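PDB 4XBZ: EvdO1 from Micromonospora carbonacea, which probably catalyses an oxidative cyclization in orthosomycin antibiotic biosynthesis as a metal-dependent oxygenase of the phytanoyl-CoA dioxygenase family. Local coordinates for residues L157-D162 with L241-A246; C196-N201 with G224-V229; R177-G182 with L235-I240; E190-W195 with V250-R255; P105-Y110 with W143-F148. One frame throughout, in Å; residues are numbered along the deposited sequence.

Contact 1 (L157-D162 with L241-A246); sequences LAWHRD and LTLHGA. With NI (nickel (II) ion), chain I.
The carbonyl oxygen of His244 is gripped by two neighbours on strand 157-160. His160 N donates a hydrogen bond to His244 O at 2.9 Å. The CA-H of Trp159 is directed at the same oxygen, with Trp159 CA 3.1 Å from His244 O. His244 N answers with a bond to His160 O. Leu157 and Ala246 form a second reciprocal pair. The register slips by one residue between the two pairs, which makes a beta bulge. His160 and His244 project from the same face of the sheet. In both, CG sits between the backbone N and the carbonyl carbon (chi1 68° and 54°), which turns the rings to the nickel ion. His160 NE2 lies 2.4 Å from nickel, and His244 NE2 lies 2.3 Å from it. Asp162 OD1 is the third protein ligand, at 2.4 Å from nickel. Each ring is fixed by its other nitrogen: His160 ND1 bonds to Ala158 O, and His244 ND1 to Thr242 O. Asp162 OD2 lies at the edge of the His244 ring and accepts from His238 NE2. Beyond the metal, Arg161 NE donates to Leu241 O at 2.6 Å, close to the guanidinium plane, while Leu241 CD2 lies over one face of that group. The ligand set is the His-X-Asp...His facial triad of double-stranded beta-helix oxygenases, in which nickel probably replaces iron.

Contact 2 (C196-N201 with G224-V229); sequences CIPESN and GAVPAV
Two backbone hydrogen bonds join Cys196 and Val226 as an antiparallel hydrogen-bonded pair. Cys196 N donates to Val226 O at 2.9 Å, and Val226 N donates to Cys196 O at 2.9 Å. Cys196 O also receives a bent CA-H contact from Ala225, whose CA is 3.3 Å from Cys196 O.

The apolar contacts gather round Val226. Its CG2 branch lies between the backbone N and the carbonyl carbon, with CG1 anti to the carbonyl carbon (chi1 -70°). CG2 thereby meets both Pro198 and Cys196. Pro198 CG touches Val226 CG2 at 3.6 Å, the proline ring crossing the valine at a slant. Cys196 SG is 3.9 Å from Val226 CG2. On another side, Ile197 CG1 is a looser neighbour of Ala225 CB, at 4.4 Å.

This pair lies at the edge of the smaller antiparallel sheet of the double-stranded beta-helix. Strand 226-228 is the outermost strand there within the chain. Just past Cys196 the chain leaves the sheet through a type II beta turn from Ile197 to Ser200.

The turn has its own polar bonds. Ile197 O accepts twice from Ser200: from Ser200 OG at 2.6 Å and from Ser200 N at 3.1 Å. Ser200 OG is also reached by Leu243 N, which ties the turn to segment 241-246. Glu199 in the turn forms a salt bridge with Arg54, and its OE1 accepts from Glu310 N of the second subunit.

Contact 3 (R177-G182 with L235-I240); sequences RVIDAG and LLLHNI
Asp180 and His238 exchange two backbone hydrogen bonds across strands 179-182 and 235-239. Asp180 N donates to His238 O at 3.0 Å, and His238 N donates to Asp180 O at 3.0 Å. Gly182 and Leu236 satisfy each other in the same way, with Gly182 N to Leu236 O the shorter bond at 2.7 Å. Toward the other end the ladder frays. Ile240 N reaches Val178 O by a weak bond of 3.5 Å. A water also lies 2.6 Å from Val178 O and within bonding distance of Asn239 OD1, an oxygen that accepts from Leu241 N as well. Asn239 ND2 is taken by Thr173 O.

The side chains of Asp180 and His238 lie side by side and point the same way. The CB of Asp180 sits over one face of the imidazole in a CH-pi contact, 3.7 Å from the ring centroid. Asp180 OD2 is near His238 NE2, but at a poor angle for a bond; Asp162 satisfies that nitrogen. On the opposite face of the sheet, Ala181 CB touches Leu235 CD1 and Leu237 CD2. This is consistent with a second-shell role, in which His238, with Asp180 CB over its ring, steadies the carboxylate of a nickel ligand.

Contact 4 (E190-W195 with V250-R255); sequences EDNCVW and VGKQRR
Asn192 and Arg254 make the tight part of this contact. Arg254 NH1 donates to Asn192 OD1 at 3.1 Å, and the bond is almost straight at 176°. The oxygen lies at the guanidinium edge, in its plane. The donor is tilted 35° from the amide plane, and the two flat groups are nearly perpendicular. Asn192 CG is anti to its backbone nitrogen (chi1 -165°), which sends the amide toward the other segment. The Arg254 chain bends at chi2 and chi3 and slides past the asparagine in the opposite direction. Its CD also presses on the amide, 3.1 Å from Asn192 OD1.

The other end of the amide is looser and faces the more open side, where Val250 is exposed and Lys252 partly so. Asn192 ND2 rests 3.8 Å from Lys252 CB and makes a weak bond to a water. That water donates to Val250 O at 3.1 Å and accepts from Lys252 NZ at 3.0 Å. Asp191 OD2 and Lys252 NZ have opposite charges but remain 4.7 Å apart.

Segment 190-195 runs into strand 194-196, and segment 250-255 is the loop before strand 256-263. Val194 and Arg254 both touch Tyr184 of strand 179-184. Cys193 packs on Pro227 of strand 226-228, while Gln253 and Arg255 lie against Ile80 of helix 66-86.

Contact 5 (P105-Y110 with W143-F148); sequences PVRIEY and WDSMVF
Arg107 extends with CG anti to the backbone nitrogen (chi1 -177°), and Ser145 OG stands in the crowded position between its backbone N and carbonyl carbon (chi1 60°). Together these torsions bring Ser145 OG over the centre of the guanidinium, 3.1 Å from Arg107 NH2. The hydroxyl meets the flat face, at an angle too poor for a hydrogen bond. The guanidinium is gripped from its own strand. Glu109 bends at chi2 (-84°), and Arg107 NE forms a salt bridge with Glu109 OE2 at 2.6 Å, met from above the carboxylate plane. Arg107 NH1 also bonds to a glycerol, probably from the crystallisation liquor.

The backbones pair as antiparallel strands of the larger sheet of the double-stranded beta-helix. Ile108 and Met146 exchange two hydrogen bonds, and Tyr110 N donates to Asp144 O. Val106 and Arg107 both face Val93 on the neighbouring strand, a classic beta bulge.

Phe148 closes one end. Its N donates to Val106 O at 3.1 Å, and one face of its ring lies against that same oxygen. Ile108 CD1 touches Phe148 CE1 at 4.0 Å, on the side of the sheet packed by helix 66-86. At the other end a water donates to Glu109 OE1 at 3.1 Å and accepts from Asp144 N at 3.2 Å. Asp144 OD1 accepts from Val112 N, just beyond Tyr110, which is the N-cap of helix 111-114.

In the fold
Contacts 1 and 2 lie in the smaller sheet, whose strand 194-196 also receives contact 4. Contacts 3 and 5 lie in the larger sheet. Contact 3 is the buried one, about 7 Å from the chain centre to its own centre, and relies on a backbone ladder that weakens at one end. Contact 2 is a surface contact with one bonded pair and apolar packing. Contact 4 has no strand pairing and depends on an amide, an arginine and water. Contact 1 alone holds the metal. It touches contact 3 just past the end of strand 157-160, which links the metal site to the larger sheet. Contact 5 touches contact 4 at Phe148 and places the Arg107 side chain about 7 Å from nickel at the nearest atoms.

Contact 1 (L157-D162 with L241-A246)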
# COMPACT_ATOMS: atom_id res chain seq x y z
N LEU A 157 8.45 17.00 22.48
CA LEU A 157 8.69 15.76 21.71
C LEU A 157 9.58 16.09 20.52
O LEU A 157 9.14 16.74 19.57
CB LEU A 157 7.38 15.11 21.23
CG LEU A 157 7.43 13.67 20.69
CD1 LEU A 157 7.79 12.68 21.80
CD2 LEU A 157 6.12 13.24 19.98
N ALA A 158 10.84 15.68 20.60
CA ALA A 158 11.81 15.97 19.56
C ALA A 158 11.39 15.30 18.25
O ALA A 158 10.76 14.23 18.27
CB ALA A 158 13.20 15.50 19.98
N TRP A 159 11.72 15.95 17.14
CA TRP A 159 11.49 15.41 15.81
C TRP A 159 12.21 14.08 15.58
O TRP A 159 13.43 13.96 15.77
CB TRP A 159 11.93 16.41 14.75
CG TRP A 159 11.19 17.70 14.81
CD1 TRP A 159 11.59 18.84 15.44
CD2 TRP A 159 9.93 17.99 14.20
NE1 TRP A 159 10.65 19.83 15.26
CE2 TRP A 159 9.62 19.33 14.50
CE3 TRP A 159 9.03 17.25 13.43
CZ2 TRP A 159 8.46 19.95 14.05
CZ3 TRP A 159 7.86 17.87 12.99
CH2 TRP A 159 7.59 19.21 13.30
N HIS A 160 11.46 13.08 15.14
CA HIS A 160 12.01 11.75 15.00
C HIS A 160 11.20 10.93 14.02
O HIS A 160 10.03 11.22 13.76
CB HIS A 160 12.04 11.05 16.36
CG HIS A 160 10.68 10.74 16.89
ND1 HIS A 160 9.80 11.71 17.33
CD2 HIS A 160 10.02 9.56 17.02
CE1 HIS A 160 8.67 11.14 17.72
NE2 HIS A 160 8.78 9.84 17.54
N ARG A 161 11.84 9.91 13.47
CA ARG A 161 11.15 8.80 12.84
C ARG A 161 10.92 7.72 13.89
O ARG A 161 11.68 7.63 14.85
CB ARG A 161 11.95 8.24 11.68
CG ARG A 161 11.84 8.99 10.38
CD ARG A 161 12.62 8.25 9.28
NE ARG A 161 12.30 8.77 7.95
CZ ARG A 161 13.06 8.58 6.88
NH1 ARG A 161 14.19 7.89 6.97
NH2 ARG A 161 12.68 9.08 5.70
N ASP A 162 9.89 6.91 13.70
CA ASP A 162 9.69 5.73 14.53
C ASP A 162 10.62 4.63 14.03
O ASP A 162 11.01 4.65 12.87
CB ASP A 162 8.22 5.31 14.53
CG ASP A 162 7.32 6.35 15.19
OD1 ASP A 162 7.74 6.92 16.22
OD2 ASP A 162 6.20 6.61 14.70
N LEU A 241 8.12 6.48 8.91
CA LEU A 241 9.23 7.22 8.31
C LEU A 241 8.93 8.73 8.21
O LEU A 241 9.81 9.54 7.85
CB LEU A 241 9.55 6.67 6.90
CG LEU A 241 9.99 5.20 6.79
CD1 LEU A 241 10.32 4.77 5.35
CD2 LEU A 241 11.16 4.97 7.70
N THR A 242 7.69 9.11 8.49
CA THR A 242 7.36 10.53 8.52
C THR A 242 7.92 11.16 9.78
O THR A 242 7.61 10.72 10.89
CB THR A 242 5.85 10.79 8.45
OG1 THR A 242 5.30 10.10 7.32
CG2 THR A 242 5.58 12.29 8.33
N LEU A 243 8.76 12.18 9.60
CA LEU A 243 9.30 12.95 10.71
C LEU A 243 8.18 13.64 11.48
O LEU A 243 7.34 14.32 10.89
CB LEU A 243 10.31 13.99 10.19
CG LEU A 243 11.23 14.57 11.26
CD1 LEU A 243 12.10 13.48 11.85
CD2 LEU A 243 12.10 15.69 10.69
N HIS A 244 8.15 13.43 12.80
CA HIS A 244 7.15 14.11 13.63
C HIS A 244 7.65 14.48 15.02
O HIS A 244 8.70 14.01 15.47
CB HIS A 244 5.88 13.26 13.76
CG HIS A 244 6.12 11.87 14.26
ND1 HIS A 244 6.77 10.92 13.52
CD2 HIS A 244 5.77 11.27 15.42
CE1 HIS A 244 6.83 9.79 14.20
NE2 HIS A 244 6.22 9.98 15.36
N GLY A 245 6.88 15.32 15.70
CA GLY A 245 7.26 15.84 17.00
C GLY A 245 6.16 16.71 17.59
O GLY A 245 5.10 16.91 16.99
N ALA A 246 6.40 17.23 18.79
CA ALA A 246 5.38 18.00 19.48
C ALA A 246 6.04 19.03 20.37
O ALA A 246 7.16 18.81 20.83
CB ALA A 246 4.46 17.08 20.29
NI NI I . 6.62 8.74 17.30

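Contact 2 (C196-N201 with G224-V229)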
# COMPACT_ATOMS: atom_id res chain seq x y z
N CYS A 196 3.83 17.08 11.85
CA CYS A 196 4.68 16.23 11.03
C CYS A 196 5.11 16.94 9.77
O CYS A 196 4.48 17.91 9.34
CB CYS A 196 3.96 14.93 10.70
SG CYS A 196 2.45 15.20 9.83
N ILE A 197 6.19 16.45 9.17
CA ILE A 197 6.64 16.98 7.89
C ILE A 197 6.18 16.07 6.75
O ILE A 197 6.75 14.99 6.53
CB ILE A 197 8.16 17.16 7.86
CG1 ILE A 197 8.58 18.13 8.96
CG2 ILE A 197 8.61 17.66 6.47
CD1 ILE A 197 10.05 18.19 9.22
N PRO A 198 5.14 16.50 6.02
CA PRO A 198 4.62 15.72 4.89
C PRO A 198 5.73 15.30 3.93
O PRO A 198 6.66 16.07 3.70
CB PRO A 198 3.65 16.70 4.20
CG PRO A 198 3.32 17.72 5.23
CD PRO A 198 4.50 17.82 6.15
N GLU A 199 5.65 14.07 3.41
CA GLU A 199 6.58 13.56 2.41
C GLU A 199 7.99 13.35 2.94
O GLU A 199 8.87 12.93 2.18
CB GLU A 199 6.63 14.47 1.18
CG GLU A 199 5.28 14.78 0.58
CD GLU A 199 5.39 15.60 -0.71
OE1 GLU A 199 6.49 16.07 -1.04
OE2 GLU A 199 4.37 15.74 -1.40
N SER A 200 8.23 13.58 4.22
CA SER A 200 9.55 13.26 4.77
C SER A 200 9.74 11.75 4.86
O SER A 200 10.85 11.27 5.09
CB SER A 200 9.77 13.93 6.14
OG SER A 200 8.78 13.54 7.08
N ASN A 201 8.66 10.99 4.68
CA ASN A 201 8.76 9.53 4.58
C ASN A 201 9.59 9.05 3.39
O ASN A 201 9.93 7.87 3.32
CB ASN A 201 7.37 8.88 4.50
CG ASN A 201 6.42 9.65 3.59
OD1 ASN A 201 6.25 10.84 3.77
ND2 ASN A 201 5.81 8.96 2.61
N GLY A 224 6.87 24.45 7.58
CA GLY A 224 7.06 23.31 6.70
C GLY A 224 6.44 22.07 7.31
O GLY A 224 6.46 21.01 6.69
N ALA A 225 5.92 22.20 8.52
CA ALA A 225 5.19 21.12 9.19
C ALA A 225 3.68 21.37 9.20
O ALA A 225 3.22 22.49 9.05
CB ALA A 225 5.70 20.95 10.62
N VAL A 226 2.91 20.31 9.36
CA VAL A 226 1.47 20.47 9.46
C VAL A 226 0.98 19.84 10.75
O VAL A 226 1.56 18.85 11.22
CB VAL A 226 0.73 19.86 8.24
CG1 VAL A 226 0.99 20.68 7.00
CG2 VAL A 226 1.16 18.43 8.03
N PRO A 227 -0.06 20.41 11.35
CA PRO A 227 -0.54 19.89 12.63
C PRO A 227 -1.61 18.84 12.43
O PRO A 227 -2.36 18.85 11.44
CB PRO A 227 -1.13 21.13 13.31
CG PRO A 227 -1.66 21.95 12.14
CD PRO A 227 -0.80 21.63 10.93
N ALA A 228 -1.68 17.93 13.38
CA ALA A 228 -2.68 16.90 13.36
C ALA A 228 -3.78 17.24 14.36
O ALA A 228 -3.71 16.84 15.53
CB ALA A 228 -2.04 15.56 13.68
N VAL A 229 -4.80 17.97 13.90
CA VAL A 229 -5.82 18.52 14.80
C VAL A 229 -7.01 17.58 14.98
O VAL A 229 -7.78 17.33 14.05
CB VAL A 229 -6.33 19.90 14.31
CG1 VAL A 229 -7.44 20.42 15.23
CG2 VAL A 229 -5.17 20.89 14.25

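Contact 3 (R177-G182 with L235-I240)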
# COMPACT_ATOMS: atom_id res chain seq x y z
N ARG A 177 3.83 1.12 4.40
CA ARG A 177 3.34 -0.23 4.62
C ARG A 177 3.48 -0.60 6.10
O ARG A 177 2.82 -1.51 6.59
CB ARG A 177 4.10 -1.21 3.72
CG ARG A 177 4.17 -0.72 2.25
CD ARG A 177 5.28 -1.39 1.46
NE ARG A 177 4.92 -2.77 1.24
CZ ARG A 177 5.79 -3.77 1.14
NH1 ARG A 177 7.10 -3.54 1.22
NH2 ARG A 177 5.33 -5.00 0.95
N VAL A 178 4.34 0.15 6.79
CA VAL A 178 4.46 0.05 8.24
C VAL A 178 3.85 1.30 8.86
O VAL A 178 4.33 2.42 8.67
CB VAL A 178 5.93 -0.09 8.69
CG1 VAL A 178 6.02 -0.18 10.20
CG2 VAL A 178 6.56 -1.31 8.02
N ILE A 179 2.77 1.11 9.60
CA ILE A 179 1.88 2.21 9.94
C ILE A 179 1.48 2.21 11.42
O ILE A 179 1.12 1.17 11.99
CB ILE A 179 0.60 2.16 9.08
CG1 ILE A 179 0.95 2.14 7.58
CG2 ILE A 179 -0.35 3.31 9.43
CD1 ILE A 179 -0.27 2.14 6.67
N ASP A 180 1.58 3.39 12.02
CA ASP A 180 0.99 3.70 13.33
C ASP A 180 -0.44 4.21 13.20
O ASP A 180 -0.68 5.20 12.52
CB ASP A 180 1.82 4.76 14.03
CG ASP A 180 2.76 4.19 15.03
OD1 ASP A 180 2.41 3.17 15.65
OD2 ASP A 180 3.86 4.77 15.19
N ALA A 181 -1.38 3.54 13.86
CA ALA A 181 -2.73 4.08 13.96
C ALA A 181 -2.92 4.65 15.36
O ALA A 181 -2.84 3.92 16.35
CB ALA A 181 -3.76 3.03 13.67
N GLY A 182 -3.14 5.96 15.42
CA GLY A 182 -3.30 6.66 16.68
C GLY A 182 -4.76 7.00 16.88
O GLY A 182 -5.31 7.82 16.14
N LEU A 235 -8.96 9.40 14.20
CA LEU A 235 -7.84 8.49 13.96
C LEU A 235 -6.74 9.13 13.12
O LEU A 235 -6.98 9.59 12.00
CB LEU A 235 -8.35 7.21 13.28
CG LEU A 235 -7.29 6.34 12.60
CD1 LEU A 235 -6.38 5.66 13.60
CD2 LEU A 235 -7.94 5.33 11.64
N LEU A 236 -5.53 9.16 13.67
CA LEU A 236 -4.38 9.60 12.89
C LEU A 236 -3.54 8.40 12.42
O LEU A 236 -3.05 7.59 13.21
CB LEU A 236 -3.50 10.57 13.70
CG LEU A 236 -2.29 11.11 12.92
CD1 LEU A 236 -2.74 12.04 11.81
CD2 LEU A 236 -1.28 11.81 13.83
N LEU A 237 -3.41 8.29 11.10
CA LEU A 237 -2.56 7.30 10.45
C LEU A 237 -1.25 7.97 10.10
O LEU A 237 -1.24 8.99 9.40
CB LEU A 237 -3.23 6.75 9.19
CG LEU A 237 -4.61 6.11 9.44
CD1 LEU A 237 -5.39 5.91 8.16
CD2 LEU A 237 -4.44 4.80 10.21
N HIS A 238 -0.14 7.42 10.59
CA HIS A 238 1.13 7.92 10.10
C HIS A 238 2.16 6.84 9.78
O HIS A 238 2.26 5.80 10.44
CB HIS A 238 1.70 9.00 11.06
CG HIS A 238 2.50 8.48 12.22
ND1 HIS A 238 1.98 8.41 13.50
CD2 HIS A 238 3.80 8.13 12.32
CE1 HIS A 238 2.92 7.98 14.33
NE2 HIS A 238 4.04 7.81 13.64
N ASN A 239 2.85 7.10 8.68
CA ASN A 239 4.00 6.35 8.24
C ASN A 239 5.12 6.54 9.25
O ASN A 239 5.42 7.67 9.62
CB ASN A 239 4.41 6.85 6.86
CG ASN A 239 5.48 6.01 6.21
OD1 ASN A 239 6.34 5.43 6.88
ND2 ASN A 239 5.45 5.97 4.89
N ILE A 240 5.74 5.44 9.69
CA ILE A 240 6.78 5.52 10.71
C ILE A 240 8.01 6.29 10.22
O ILE A 240 8.84 6.72 11.03
CB ILE A 240 7.23 4.11 11.18
CG1 ILE A 240 7.63 3.26 9.97
CG2 ILE A 240 6.10 3.41 11.95
CD1 ILE A 240 8.80 2.38 10.20
O HOH W 1 5.92 2.75 6.58

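Contact 4 (E190-W195 with V250-R255)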
# COMPACT_ATOMS: atom_id res chain seq x y z
N GLU A 190 -4.96 22.66 18.13
CA GLU A 190 -3.72 23.04 17.45
C GLU A 190 -2.64 23.53 18.42
O GLU A 190 -1.45 23.49 18.10
CB GLU A 190 -3.98 24.11 16.40
CG GLU A 190 -2.77 24.34 15.52
CD GLU A 190 -3.06 25.23 14.34
OE1 GLU A 190 -4.20 25.16 13.81
OE2 GLU A 190 -2.15 26.00 13.95
N ASP A 191 -3.03 23.97 19.61
CA ASP A 191 -2.01 24.40 20.56
C ASP A 191 -1.48 23.24 21.43
O ASP A 191 -0.65 23.46 22.30
CB ASP A 191 -2.53 25.54 21.46
CG ASP A 191 -3.83 25.18 22.17
OD1 ASP A 191 -4.72 24.57 21.53
OD2 ASP A 191 -3.95 25.50 23.37
N ASN A 192 -1.96 22.02 21.17
CA ASN A 192 -1.48 20.81 21.87
C ASN A 192 -1.76 19.54 21.06
O ASN A 192 -2.73 18.83 21.32
CB ASN A 192 -2.14 20.70 23.26
CG ASN A 192 -1.42 19.68 24.18
OD1 ASN A 192 -0.68 18.81 23.72
ND2 ASN A 192 -1.65 19.80 25.48
N CYS A 193 -0.89 19.25 20.09
CA CYS A 193 -1.11 18.17 19.13
C CYS A 193 0.20 17.72 18.47
O CYS A 193 1.26 18.29 18.75
CB CYS A 193 -2.11 18.59 18.03
SG CYS A 193 -1.53 19.90 16.86
N VAL A 194 0.11 16.70 17.62
CA VAL A 194 1.26 16.21 16.86
C VAL A 194 1.47 17.03 15.61
O VAL A 194 0.51 17.43 14.95
CB VAL A 194 1.09 14.72 16.42
CG1 VAL A 194 2.39 14.20 15.84
CG2 VAL A 194 0.65 13.87 17.58
N TRP A 195 2.73 17.26 15.26
CA TRP A 195 3.06 17.91 13.99
C TRP A 195 3.92 16.97 13.16
O TRP A 195 4.65 16.14 13.68
CB TRP A 195 3.79 19.24 14.22
CG TRP A 195 2.98 20.29 14.95
CD1 TRP A 195 2.68 20.30 16.28
CD2 TRP A 195 2.40 21.48 14.40
NE1 TRP A 195 1.93 21.40 16.59
CE2 TRP A 195 1.74 22.15 15.45
CE3 TRP A 195 2.36 22.03 13.12
CZ2 TRP A 195 1.06 23.35 15.26
CZ3 TRP A 195 1.68 23.22 12.93
CH2 TRP A 195 1.04 23.87 14.00
N VAL A 250 1.15 21.96 28.51
CA VAL A 250 0.60 21.85 29.88
C VAL A 250 -0.93 21.73 29.88
O VAL A 250 -1.59 22.18 28.96
CB VAL A 250 0.99 23.08 30.75
CG1 VAL A 250 2.48 23.18 30.91
CG2 VAL A 250 0.46 24.37 30.13
N GLY A 251 -1.49 21.09 30.90
CA GLY A 251 -2.92 21.17 31.14
C GLY A 251 -3.86 20.14 30.54
O GLY A 251 -5.06 20.18 30.80
N LYS A 252 -3.34 19.22 29.73
CA LYS A 252 -4.19 18.22 29.09
C LYS A 252 -3.53 16.86 29.15
O LYS A 252 -2.33 16.75 28.90
CB LYS A 252 -4.49 18.58 27.64
CG LYS A 252 -5.15 19.93 27.44
CD LYS A 252 -5.37 20.22 25.95
CE LYS A 252 -6.10 21.54 25.75
NZ LYS A 252 -5.57 22.55 26.72
N GLN A 253 -4.30 15.81 29.45
CA GLN A 253 -3.68 14.50 29.59
C GLN A 253 -3.41 13.83 28.22
O GLN A 253 -2.51 12.98 28.11
CB GLN A 253 -4.53 13.57 30.47
CG GLN A 253 -3.71 12.42 31.08
CD GLN A 253 -4.52 11.49 31.96
OE1 GLN A 253 -5.69 11.19 31.66
NE2 GLN A 253 -3.91 11.03 33.06
N ARG A 254 -4.16 14.23 27.21
CA ARG A 254 -3.88 13.85 25.82
C ARG A 254 -3.56 12.36 25.66
O ARG A 254 -2.42 11.98 25.41
CB ARG A 254 -2.73 14.69 25.26
CG ARG A 254 -3.05 16.17 25.17
CD ARG A 254 -2.87 16.67 23.76
NE ARG A 254 -2.75 15.56 22.84
CZ ARG A 254 -1.71 15.34 22.05
NH1 ARG A 254 -0.69 16.18 22.02
NH2 ARG A 254 -1.70 14.27 21.28
N ARG A 255 -4.57 11.52 25.83
CA ARG A 255 -4.37 10.08 25.73
C ARG A 255 -4.59 9.60 24.29
O ARG A 255 -5.62 9.90 23.67
CB ARG A 255 -5.31 9.34 26.69
CG ARG A 255 -5.25 9.82 28.15
CD ARG A 255 -6.48 9.38 28.92
NE ARG A 255 -7.72 9.94 28.39
CZ ARG A 255 -8.93 9.44 28.61
NH1 ARG A 255 -9.06 8.35 29.37
NH2 ARG A 255 -10.01 10.00 28.07
O HOH W 2 -2.67 23.00 26.20

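Contact 5 (P105-Y110 with W143-F148)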
# COMPACT_ATOMS: atom_id res chain seq x y z
N PRO A 105 4.01 8.03 34.92
CA PRO A 105 3.94 7.11 33.78
C PRO A 105 3.48 7.84 32.52
O PRO A 105 2.65 8.74 32.62
CB PRO A 105 2.89 6.08 34.22
CG PRO A 105 1.95 6.90 35.11
CD PRO A 105 2.80 7.96 35.77
N VAL A 106 4.01 7.46 31.36
CA VAL A 106 3.67 8.14 30.11
C VAL A 106 3.19 7.16 29.03
O VAL A 106 2.63 7.58 28.01
CB VAL A 106 4.87 8.96 29.56
CG1 VAL A 106 5.13 10.19 30.43
CG2 VAL A 106 6.11 8.09 29.48
N ARG A 107 3.42 5.87 29.26
CA ARG A 107 3.01 4.86 28.29
C ARG A 107 2.79 3.50 28.94
O ARG A 107 3.61 3.04 29.74
CB ARG A 107 4.04 4.75 27.17
CG ARG A 107 3.70 3.78 26.03
CD ARG A 107 4.84 3.77 25.00
NE ARG A 107 4.79 2.62 24.09
CZ ARG A 107 4.81 2.70 22.76
NH1 ARG A 107 4.86 3.89 22.15
NH2 ARG A 107 4.77 1.59 22.02
N ILE A 108 1.69 2.87 28.59
CA ILE A 108 1.39 1.50 29.02
C ILE A 108 1.40 0.56 27.79
O ILE A 108 0.72 0.82 26.80
CB ILE A 108 0.03 1.45 29.77
CG1 ILE A 108 0.11 2.28 31.05
CG2 ILE A 108 -0.37 0.03 30.11
CD1 ILE A 108 -1.22 2.70 31.57
N GLU A 109 2.17 -0.53 27.85
CA GLU A 109 2.23 -1.49 26.74
C GLU A 109 1.26 -2.65 26.91
O GLU A 109 0.95 -3.06 28.04
CB GLU A 109 3.64 -2.08 26.58
CG GLU A 109 4.73 -1.06 26.29
CD GLU A 109 4.86 -0.68 24.83
OE1 GLU A 109 4.21 -1.30 23.95
OE2 GLU A 109 5.64 0.25 24.56
N TYR A 110 0.83 -3.18 25.77
CA TYR A 110 -0.03 -4.37 25.70
C TYR A 110 -1.38 -4.07 26.34
O TYR A 110 -1.89 -4.85 27.15
CB TYR A 110 0.65 -5.58 26.34
CG TYR A 110 2.08 -5.73 25.89
CD1 TYR A 110 2.38 -6.01 24.56
CD2 TYR A 110 3.14 -5.56 26.78
CE1 TYR A 110 3.69 -6.13 24.12
CE2 TYR A 110 4.46 -5.67 26.36
CZ TYR A 110 4.73 -5.96 25.02
OH TYR A 110 6.03 -6.07 24.57
N TRP A 143 3.19 -3.61 17.66
CA TRP A 143 3.09 -2.83 18.87
C TRP A 143 1.65 -2.41 19.12
O TRP A 143 0.92 -2.07 18.19
CB TRP A 143 4.01 -1.59 18.79
CG TRP A 143 5.46 -1.91 19.10
CD1 TRP A 143 6.11 -1.74 20.31
CD2 TRP A 143 6.44 -2.47 18.20
NE1 TRP A 143 7.42 -2.16 20.21
CE2 TRP A 143 7.65 -2.61 18.93
CE3 TRP A 143 6.42 -2.85 16.86
CZ2 TRP A 143 8.82 -3.11 18.36
CZ3 TRP A 143 7.59 -3.36 16.29
CH2 TRP A 143 8.77 -3.48 17.04
N ASP A 144 1.23 -2.49 20.39
CA ASP A 144 -0.04 -1.91 20.81
C ASP A 144 0.16 -1.28 22.19
O ASP A 144 0.74 -1.88 23.10
CB ASP A 144 -1.17 -2.97 20.81
CG ASP A 144 -1.17 -3.88 22.06
OD1 ASP A 144 -1.70 -3.45 23.10
OD2 ASP A 144 -0.67 -5.03 21.98
N SER A 145 -0.29 -0.04 22.35
CA SER A 145 -0.01 0.70 23.58
C SER A 145 -0.92 1.91 23.74
O SER A 145 -1.61 2.29 22.80
CB SER A 145 1.45 1.15 23.61
OG SER A 145 1.75 2.00 22.51
N MET A 146 -0.90 2.50 24.92
CA MET A 146 -1.52 3.79 25.10
C MET A 146 -0.46 4.78 25.55
O MET A 146 0.36 4.47 26.43
CB MET A 146 -2.66 3.73 26.10
CG MET A 146 -3.47 5.01 26.14
SD MET A 146 -4.85 4.90 27.29
CE MET A 146 -3.97 4.65 28.82
N VAL A 147 -0.47 5.95 24.92
CA VAL A 147 0.42 7.05 25.30
C VAL A 147 -0.41 8.22 25.79
O VAL A 147 -1.49 8.51 25.26
CB VAL A 147 1.31 7.50 24.12
CG1 VAL A 147 2.24 8.64 24.54
CG2 VAL A 147 2.13 6.32 23.59
N PHE A 148 0.09 8.89 26.82
CA PHE A 148 -0.61 10.00 27.46
C PHE A 148 0.43 10.89 28.10
O PHE A 148 1.48 10.40 28.53
CB PHE A 148 -1.61 9.49 28.49
CG PHE A 148 -1.03 8.46 29.41
CD1 PHE A 148 -0.94 7.12 29.01
CD2 PHE A 148 -0.52 8.82 30.65
CE1 PHE A 148 -0.37 6.16 29.84
CE2 PHE A 148 0.05 7.87 31.48
CZ PHE A 148 0.13 6.54 31.08
O HOH W 3 3.55 -3.75 22.11